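Long-range contacts in amidohydrolase (PDB 4DZH), which probably deaminates adenosine-type nucleosides such as 5'-methylthioadenosine, as a zinc-dependent hydrolase of the amidohydrolase superfamily: residues D222-A233 with R260-L269; C277-H286 with C299-V309. All coordinates share one frame; numbering follows the deposited sequence.

Contact 1 (D222-A233 with R260-L269); sequences DMPVHLHTHETA and RLIAVHMTQL. With ZN (zinc ion), chain E.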
# COMPACT_ATOMS: atom_id res chain seq x y z
N ASP A 222 -22.29 2.91 -30.40
CA ASP A 222 -20.99 3.52 -30.13
C ASP A 222 -20.63 3.51 -28.62
O ASP A 222 -20.54 4.57 -27.96
CB ASP A 222 -20.93 4.94 -30.71
CG ASP A 222 -19.52 5.53 -30.66
OD1 ASP A 222 -18.55 4.74 -30.73
OD2 ASP A 222 -19.40 6.77 -30.56
N MET A 223 -20.47 2.28 -28.11
CA MET A 223 -20.15 2.05 -26.70
C MET A 223 -18.91 1.13 -26.55
O MET A 223 -18.68 0.22 -27.33
CB MET A 223 -21.36 1.45 -25.96
CG MET A 223 -22.56 2.37 -25.77
SD MET A 223 -24.05 1.38 -25.51
CE MET A 223 -23.74 0.89 -23.80
N PRO A 224 -18.09 1.36 -25.51
CA PRO A 224 -17.02 0.41 -25.20
C PRO A 224 -17.58 -0.91 -24.63
O PRO A 224 -18.77 -0.95 -24.28
CB PRO A 224 -16.20 1.14 -24.13
CG PRO A 224 -16.53 2.58 -24.32
CD PRO A 224 -17.96 2.60 -24.72
N VAL A 225 -16.74 -1.95 -24.58
CA VAL A 225 -17.11 -3.25 -24.01
C VAL A 225 -16.17 -3.54 -22.83
O VAL A 225 -14.99 -3.70 -23.02
CB VAL A 225 -17.00 -4.36 -25.10
CG1 VAL A 225 -17.31 -5.71 -24.51
CG2 VAL A 225 -17.92 -4.02 -26.27
N HIS A 226 -16.72 -3.62 -21.61
CA HIS A 226 -15.92 -3.75 -20.37
C HIS A 226 -16.02 -5.19 -19.85
O HIS A 226 -17.09 -5.58 -19.36
CB HIS A 226 -16.56 -2.80 -19.35
CG HIS A 226 -15.89 -2.74 -18.01
ND1 HIS A 226 -16.32 -1.87 -17.01
CD2 HIS A 226 -14.86 -3.43 -17.46
CE1 HIS A 226 -15.57 -2.02 -15.94
NE2 HIS A 226 -14.67 -2.96 -16.18
N LEU A 227 -14.94 -5.97 -19.94
CA LEU A 227 -15.02 -7.43 -19.76
C LEU A 227 -13.91 -8.00 -18.88
O LEU A 227 -12.71 -7.88 -19.22
CB LEU A 227 -14.97 -8.11 -21.12
CG LEU A 227 -14.90 -9.63 -21.19
CD1 LEU A 227 -16.20 -10.19 -20.73
CD2 LEU A 227 -14.63 -10.08 -22.66
N HIS A 228 -14.27 -8.65 -17.78
CA HIS A 228 -13.28 -9.48 -17.07
C HIS A 228 -12.72 -10.55 -18.01
O HIS A 228 -13.49 -11.40 -18.48
CB HIS A 228 -13.88 -10.19 -15.86
CG HIS A 228 -14.46 -9.29 -14.81
ND1 HIS A 228 -15.82 -9.25 -14.57
CD2 HIS A 228 -13.89 -8.50 -13.87
CE1 HIS A 228 -16.05 -8.44 -13.55
NE2 HIS A 228 -14.90 -7.97 -13.11
N THR A 229 -11.41 -10.55 -18.24
CA THR A 229 -10.83 -11.44 -19.26
C THR A 229 -9.55 -12.13 -18.78
O THR A 229 -8.58 -11.47 -18.39
CB THR A 229 -10.49 -10.63 -20.53
OG1 THR A 229 -11.63 -9.87 -20.96
CG2 THR A 229 -10.05 -11.56 -21.71
N HIS A 230 -9.50 -13.47 -18.84
CA HIS A 230 -8.27 -14.20 -18.47
C HIS A 230 -7.80 -13.88 -17.04
O HIS A 230 -6.59 -13.73 -16.76
CB HIS A 230 -7.13 -13.98 -19.49
CG HIS A 230 -7.27 -14.80 -20.74
ND1 HIS A 230 -6.18 -15.39 -21.35
CD2 HIS A 230 -8.35 -15.10 -21.50
CE1 HIS A 230 -6.60 -16.04 -22.43
NE2 HIS A 230 -7.90 -15.88 -22.54
N GLU A 231 -8.76 -13.80 -16.14
CA GLU A 231 -8.47 -13.48 -14.76
C GLU A 231 -7.81 -14.65 -14.02
O GLU A 231 -7.01 -14.47 -13.11
CB GLU A 231 -9.76 -13.01 -14.06
CG GLU A 231 -9.47 -12.63 -12.59
CD GLU A 231 -10.68 -12.10 -11.85
OE1 GLU A 231 -11.80 -12.26 -12.36
OE2 GLU A 231 -10.47 -11.49 -10.77
N THR A 232 -8.15 -15.89 -14.41
CA THR A 232 -7.65 -17.03 -13.65
C THR A 232 -7.24 -18.18 -14.58
O THR A 232 -7.75 -18.26 -15.71
CB THR A 232 -8.68 -17.58 -12.62
OG1 THR A 232 -9.81 -18.12 -13.30
CG2 THR A 232 -9.16 -16.50 -11.65
N ALA A 233 -6.30 -18.99 -14.11
CA ALA A 233 -5.96 -20.26 -14.73
C ALA A 233 -7.20 -21.11 -14.98
O ALA A 233 -7.32 -21.72 -16.06
CB ALA A 233 -4.95 -21.03 -13.86
N ARG A 260 -12.65 -1.32 -29.06
CA ARG A 260 -13.71 -1.06 -28.07
C ARG A 260 -13.51 -1.85 -26.77
O ARG A 260 -14.21 -1.60 -25.79
CB ARG A 260 -15.07 -1.44 -28.60
CG ARG A 260 -15.55 -0.62 -29.78
CD ARG A 260 -17.00 -0.97 -30.14
NE ARG A 260 -17.47 -0.16 -31.27
CZ ARG A 260 -17.81 1.13 -31.17
NH1 ARG A 260 -17.72 1.76 -30.01
NH2 ARG A 260 -18.24 1.79 -32.25
N LEU A 261 -12.60 -2.81 -26.76
CA LEU A 261 -12.48 -3.75 -25.65
C LEU A 261 -11.64 -3.22 -24.51
O LEU A 261 -10.47 -2.89 -24.70
CB LEU A 261 -11.89 -5.09 -26.10
CG LEU A 261 -11.80 -6.22 -25.05
CD1 LEU A 261 -13.19 -6.57 -24.44
CD2 LEU A 261 -11.13 -7.50 -25.61
N ILE A 262 -12.23 -3.20 -23.32
CA ILE A 262 -11.49 -2.95 -22.09
C ILE A 262 -11.36 -4.29 -21.37
O ILE A 262 -12.35 -4.79 -20.81
CB ILE A 262 -12.25 -1.95 -21.19
CG1 ILE A 262 -12.68 -0.71 -21.97
CG2 ILE A 262 -11.40 -1.62 -19.96
CD1 ILE A 262 -13.69 0.20 -21.21
N ALA A 263 -10.17 -4.90 -21.40
CA ALA A 263 -9.98 -6.24 -20.89
C ALA A 263 -9.41 -6.17 -19.48
O ALA A 263 -8.27 -5.74 -19.28
CB ALA A 263 -9.01 -7.01 -21.80
N VAL A 264 -10.18 -6.64 -18.52
CA VAL A 264 -9.78 -6.49 -17.11
C VAL A 264 -9.09 -7.73 -16.56
O VAL A 264 -9.50 -8.87 -16.84
CB VAL A 264 -11.02 -6.15 -16.28
CG1 VAL A 264 -10.60 -5.85 -14.82
CG2 VAL A 264 -11.72 -4.92 -16.90
N HIS A 265 -7.99 -7.50 -15.85
CA HIS A 265 -7.23 -8.53 -15.11
C HIS A 265 -6.10 -9.11 -15.94
O HIS A 265 -4.94 -8.81 -15.73
CB HIS A 265 -8.09 -9.61 -14.43
CG HIS A 265 -9.02 -9.06 -13.38
ND1 HIS A 265 -8.59 -8.35 -12.27
CD2 HIS A 265 -10.38 -9.15 -13.26
CE1 HIS A 265 -9.63 -8.02 -11.52
NE2 HIS A 265 -10.73 -8.47 -12.11
N MET A 266 -6.49 -9.96 -16.88
CA MET A 266 -5.55 -10.43 -17.89
C MET A 266 -4.27 -10.99 -17.24
O MET A 266 -3.16 -10.61 -17.65
CB MET A 266 -5.28 -9.28 -18.89
CG MET A 266 -6.50 -8.84 -19.72
SD MET A 266 -6.81 -10.02 -21.06
CE MET A 266 -5.99 -9.15 -22.42
N THR A 267 -4.42 -11.87 -16.24
CA THR A 267 -3.28 -12.48 -15.53
C THR A 267 -2.69 -13.66 -16.27
O THR A 267 -1.49 -13.95 -16.16
CB THR A 267 -3.63 -13.00 -14.12
OG1 THR A 267 -4.61 -14.02 -14.21
CG2 THR A 267 -4.17 -11.86 -13.21
N GLN A 268 -3.54 -14.36 -17.01
CA GLN A 268 -3.11 -15.55 -17.75
C GLN A 268 -2.92 -15.16 -19.23
O GLN A 268 -3.92 -15.12 -19.97
CB GLN A 268 -4.22 -16.59 -17.67
CG GLN A 268 -4.71 -16.97 -16.27
CD GLN A 268 -3.62 -17.50 -15.38
OE1 GLN A 268 -3.05 -18.57 -15.64
NE2 GLN A 268 -3.31 -16.78 -14.33
N LEU A 269 -1.69 -14.86 -19.68
CA LEU A 269 -1.44 -14.30 -21.04
C LEU A 269 -0.22 -14.81 -21.87
O LEU A 269 0.83 -15.04 -21.30
CB LEU A 269 -1.29 -12.78 -21.01
CG LEU A 269 -2.42 -11.75 -20.89
CD1 LEU A 269 -1.89 -10.33 -21.15
CD2 LEU A 269 -3.61 -12.05 -21.82
ZN ZN E . -14.21 -7.03 -11.28
O HOH W 1 -13.14 -8.69 -10.85
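With CG set beside the backbone N (chi1 -62°), His-265 turns its ring next to Glu-231, whose extended chain, CG anti to N (chi1 -179°), lays the carboxylate over one face of that ring. The two planes are 10° apart, with Glu-231 CD 3.3 Å from His-265 CD2. Rim to rim with this imidazole lies the ring of His-228; its NE2, a good zinc ligand, holds the zinc ion at 2.2 Å beside His-79, His-81 and Asp-316, while ND1 bonds to His-201 O and so fixes the ring. The metal-bound water is 2.7 Å from His-265 NE2, putting His-265 in the second shell. Beyond the strand ends, His-230 ND1 gives a bond of 2.7 Å to Gln-268 O, in the ring plane. At the other end Arg-260, its extended chain running back past the strand start, forms a salt bridge from NH1 to Asp-222 OD1 (3.2 Å). Between these ends the backbones pair in parallel, as in Val-264 N to Leu-227 O at 2.9 Å. These are neighbouring strands of the amidohydrolase TIM barrel: strand 261-265 also pairs with 283-286, while Leu-227 and Thr-229 pack on helix 247-254 and His-226 and Ile-262 face strand 133-139.

Contact 2 (C277-H286 with C299-V309); sequences CAERGVSVVH and CPACALQRASV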
# COMPACT_ATOMS: atom_id res chain seq x y z
N CYS A 277 -3.44 -7.51 -28.72
CA CYS A 277 -4.05 -6.37 -28.05
C CYS A 277 -3.51 -5.08 -28.64
O CYS A 277 -4.29 -4.17 -29.00
CB CYS A 277 -3.83 -6.44 -26.53
SG CYS A 277 -4.67 -7.87 -25.71
N ALA A 278 -2.19 -5.01 -28.80
CA ALA A 278 -1.55 -3.86 -29.44
C ALA A 278 -2.11 -3.56 -30.85
O ALA A 278 -2.52 -2.41 -31.13
CB ALA A 278 -0.04 -4.05 -29.47
N GLU A 279 -2.18 -4.57 -31.71
CA GLU A 279 -2.66 -4.37 -33.08
C GLU A 279 -4.12 -3.91 -33.19
O GLU A 279 -4.47 -3.13 -34.10
CB GLU A 279 -2.49 -5.64 -33.92
CG GLU A 279 -1.04 -6.18 -33.98
CD GLU A 279 -0.02 -5.22 -34.62
OE1 GLU A 279 -0.15 -4.92 -35.84
OE2 GLU A 279 0.93 -4.80 -33.90
N ARG A 280 -4.96 -4.36 -32.26
CA ARG A 280 -6.40 -4.12 -32.32
C ARG A 280 -6.88 -2.96 -31.48
O ARG A 280 -8.07 -2.62 -31.55
CB ARG A 280 -7.14 -5.35 -31.88
CG ARG A 280 -6.83 -6.53 -32.75
CD ARG A 280 -7.62 -6.44 -34.03
NE ARG A 280 -7.48 -7.71 -34.73
CZ ARG A 280 -8.29 -8.74 -34.55
NH1 ARG A 280 -9.34 -8.64 -33.73
NH2 ARG A 280 -8.07 -9.87 -35.22
N GLY A 281 -5.99 -2.36 -30.70
CA GLY A 281 -6.34 -1.21 -29.89
C GLY A 281 -7.04 -1.56 -28.58
O GLY A 281 -7.88 -0.79 -28.09
N VAL A 282 -6.73 -2.73 -28.05
CA VAL A 282 -7.38 -3.18 -26.82
C VAL A 282 -6.72 -2.49 -25.64
O VAL A 282 -5.47 -2.32 -25.63
CB VAL A 282 -7.21 -4.67 -26.63
CG1 VAL A 282 -7.88 -5.14 -25.33
CG2 VAL A 282 -7.85 -5.42 -27.82
N SER A 283 -7.52 -2.08 -24.65
CA SER A 283 -6.94 -1.63 -23.37
C SER A 283 -6.97 -2.74 -22.33
O SER A 283 -7.93 -3.51 -22.24
CB SER A 283 -7.65 -0.40 -22.83
OG SER A 283 -7.50 0.72 -23.69
N VAL A 284 -5.92 -2.83 -21.52
CA VAL A 284 -5.89 -3.77 -20.40
C VAL A 284 -5.98 -2.95 -19.11
O VAL A 284 -5.23 -1.98 -18.92
CB VAL A 284 -4.61 -4.64 -20.41
CG1 VAL A 284 -4.51 -5.46 -19.18
CG2 VAL A 284 -4.69 -5.62 -21.61
N VAL A 285 -6.90 -3.34 -18.24
CA VAL A 285 -6.91 -2.79 -16.86
C VAL A 285 -6.27 -3.77 -15.88
O VAL A 285 -6.74 -4.90 -15.67
CB VAL A 285 -8.33 -2.49 -16.40
CG1 VAL A 285 -8.25 -1.87 -14.99
CG2 VAL A 285 -9.02 -1.54 -17.39
N HIS A 286 -5.21 -3.29 -15.22
CA HIS A 286 -4.46 -4.05 -14.24
C HIS A 286 -4.97 -3.73 -12.83
O HIS A 286 -5.02 -2.57 -12.43
CB HIS A 286 -2.98 -3.67 -14.42
CG HIS A 286 -2.01 -4.40 -13.53
ND1 HIS A 286 -2.16 -5.72 -13.14
CD2 HIS A 286 -0.86 -3.98 -12.96
CE1 HIS A 286 -1.14 -6.07 -12.38
NE2 HIS A 286 -0.33 -5.03 -12.25
N CYS A 299 -0.43 -10.53 -13.95
CA CYS A 299 -0.50 -9.77 -15.18
C CYS A 299 0.86 -9.24 -15.57
O CYS A 299 1.58 -8.65 -14.74
CB CYS A 299 -1.51 -8.62 -15.03
SG CYS A 299 -1.70 -7.59 -16.40
N PRO A 300 1.24 -9.46 -16.84
CA PRO A 300 2.56 -9.03 -17.34
C PRO A 300 2.52 -7.58 -17.73
O PRO A 300 2.59 -7.20 -18.92
CB PRO A 300 2.80 -9.93 -18.55
CG PRO A 300 1.44 -10.35 -18.99
CD PRO A 300 0.52 -10.32 -17.79
N ALA A 301 2.37 -6.72 -16.71
CA ALA A 301 2.16 -5.31 -16.99
C ALA A 301 3.30 -4.67 -17.74
O ALA A 301 3.08 -3.82 -18.61
CB ALA A 301 1.85 -4.55 -15.69
N CYS A 302 4.54 -5.02 -17.39
CA CYS A 302 5.67 -4.45 -18.10
C CYS A 302 5.66 -4.91 -19.57
O CYS A 302 5.88 -4.12 -20.48
CB CYS A 302 6.98 -4.87 -17.45
SG CYS A 302 8.40 -4.23 -18.34
N ALA A 303 5.36 -6.19 -19.78
CA ALA A 303 5.33 -6.70 -21.16
C ALA A 303 4.29 -5.96 -22.01
O ALA A 303 4.56 -5.59 -23.17
CB ALA A 303 5.09 -8.20 -21.19
N LEU A 304 3.12 -5.73 -21.42
CA LEU A 304 2.03 -5.09 -22.14
C LEU A 304 2.40 -3.65 -22.42
O LEU A 304 2.14 -3.15 -23.50
CB LEU A 304 0.76 -5.11 -21.29
CG LEU A 304 0.04 -6.45 -21.17
CD1 LEU A 304 -0.92 -6.48 -19.99
CD2 LEU A 304 -0.75 -6.71 -22.46
N GLN A 305 2.97 -2.96 -21.41
CA GLN A 305 3.27 -1.57 -21.61
C GLN A 305 4.33 -1.40 -22.72
O GLN A 305 4.20 -0.55 -23.60
CB GLN A 305 3.68 -0.93 -20.26
CG GLN A 305 3.90 0.55 -20.34
CD GLN A 305 5.32 0.85 -20.72
OE1 GLN A 305 6.24 0.12 -20.35
NE2 GLN A 305 5.52 1.92 -21.48
N ARG A 306 5.37 -2.23 -22.70
CA ARG A 306 6.42 -2.05 -23.69
C ARG A 306 5.99 -2.51 -25.07
O ARG A 306 6.59 -2.13 -26.07
CB ARG A 306 7.71 -2.73 -23.26
CG ARG A 306 8.22 -2.08 -21.96
CD ARG A 306 9.45 -2.74 -21.39
NE ARG A 306 10.02 -1.92 -20.32
CZ ARG A 306 11.05 -2.28 -19.56
NH1 ARG A 306 11.64 -3.46 -19.76
NH2 ARG A 306 11.50 -1.46 -18.61
N ALA A 307 4.90 -3.27 -25.15
CA ALA A 307 4.38 -3.67 -26.45
C ALA A 307 3.36 -2.66 -26.95
O ALA A 307 2.67 -2.89 -27.95
CB ALA A 307 3.78 -5.04 -26.36
N SER A 308 3.28 -1.54 -26.24
CA SER A 308 2.39 -0.44 -26.57
C SER A 308 0.91 -0.78 -26.39
O SER A 308 0.04 -0.18 -27.02
CB SER A 308 2.64 0.11 -28.00
OG SER A 308 3.89 0.78 -28.08
N VAL A 309 0.61 -1.72 -25.49
CA VAL A 309 -0.78 -1.95 -25.15
C VAL A 309 -1.22 -0.88 -24.16
O VAL A 309 -0.58 -0.73 -23.11
CB VAL A 309 -1.02 -3.34 -24.55
CG1 VAL A 309 -2.52 -3.43 -24.09
CG2 VAL A 309 -0.71 -4.42 -25.58
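Val-309 and Val-284 meet inside a beta-alpha unit of the TIM barrel, where strand 283-286 is backed by the short helix 301-306 on the way to the next strand, 310-313. The tight part is apolar. Val-284 CG1 touches Leu-304 CD1 at 3.8 Å, the two side chains crossing at about a right angle, and its other branch, CG2, meets Val-309 CG1 at 4.0 Å. A branched valine suits the strand here because its two methyls serve two partners at once, while leucine has the length to reach from the helix to the strand. Val-309 divides its own branches in the same way: CG1, anti to the backbone N (chi1 175°), points to the strand and comes 3.5 Å from Val-282 O, whereas CG2 lies against the end of helix 271-280, 3.8 Å from Cys-277 CB. The small side chain of Ala-278 lets the chain pass close, its CB 3.3 Å from Ala-307 O.

The looser side lies toward the surface, where both helices end in Schellman motifs at Gly-281 and Ser-308, glycine readily adopting the positive phi of its place, and where Arg-306 turns to a salt bridge with Asp-343.

The far end of the strand is packed as well, with Cys-299 CB 3.5 Å from His-286 ND1. Cys-299 and Ala-301 both come against the same side of the flat imidazole of His-286, and their small side chains let the backbone of 299-301 come near the ring. Cys-299 SG approaches obliquely, and Ala-301 CB makes an off-centre CH-pi contact, 4.3 Å from the ring centroid and 28° from the ring normal.

How the contacts relate
From the N terminus, strand 225-229 comes first; the chain then runs through helices 233-243 and 247-254 and returns as strand 261-265, so contact 1 closes a mostly helical connection of 26 residues. Helix 271-280 leads on to strand 283-286, and contact 2 closes a shorter loop of 12 residues, containing helix 288-293, when 299-309 folds back. The two loops are in series, neither nested nor crossed. They are joined edge to edge as neighbouring strands of one parallel sheet: Ala-263 N probably bonds to Ser-283 O at 2.8 Å. Contact 1 thus ties strand to strand beside the zinc site, and contact 2 ties the next strand to the outer helical layer.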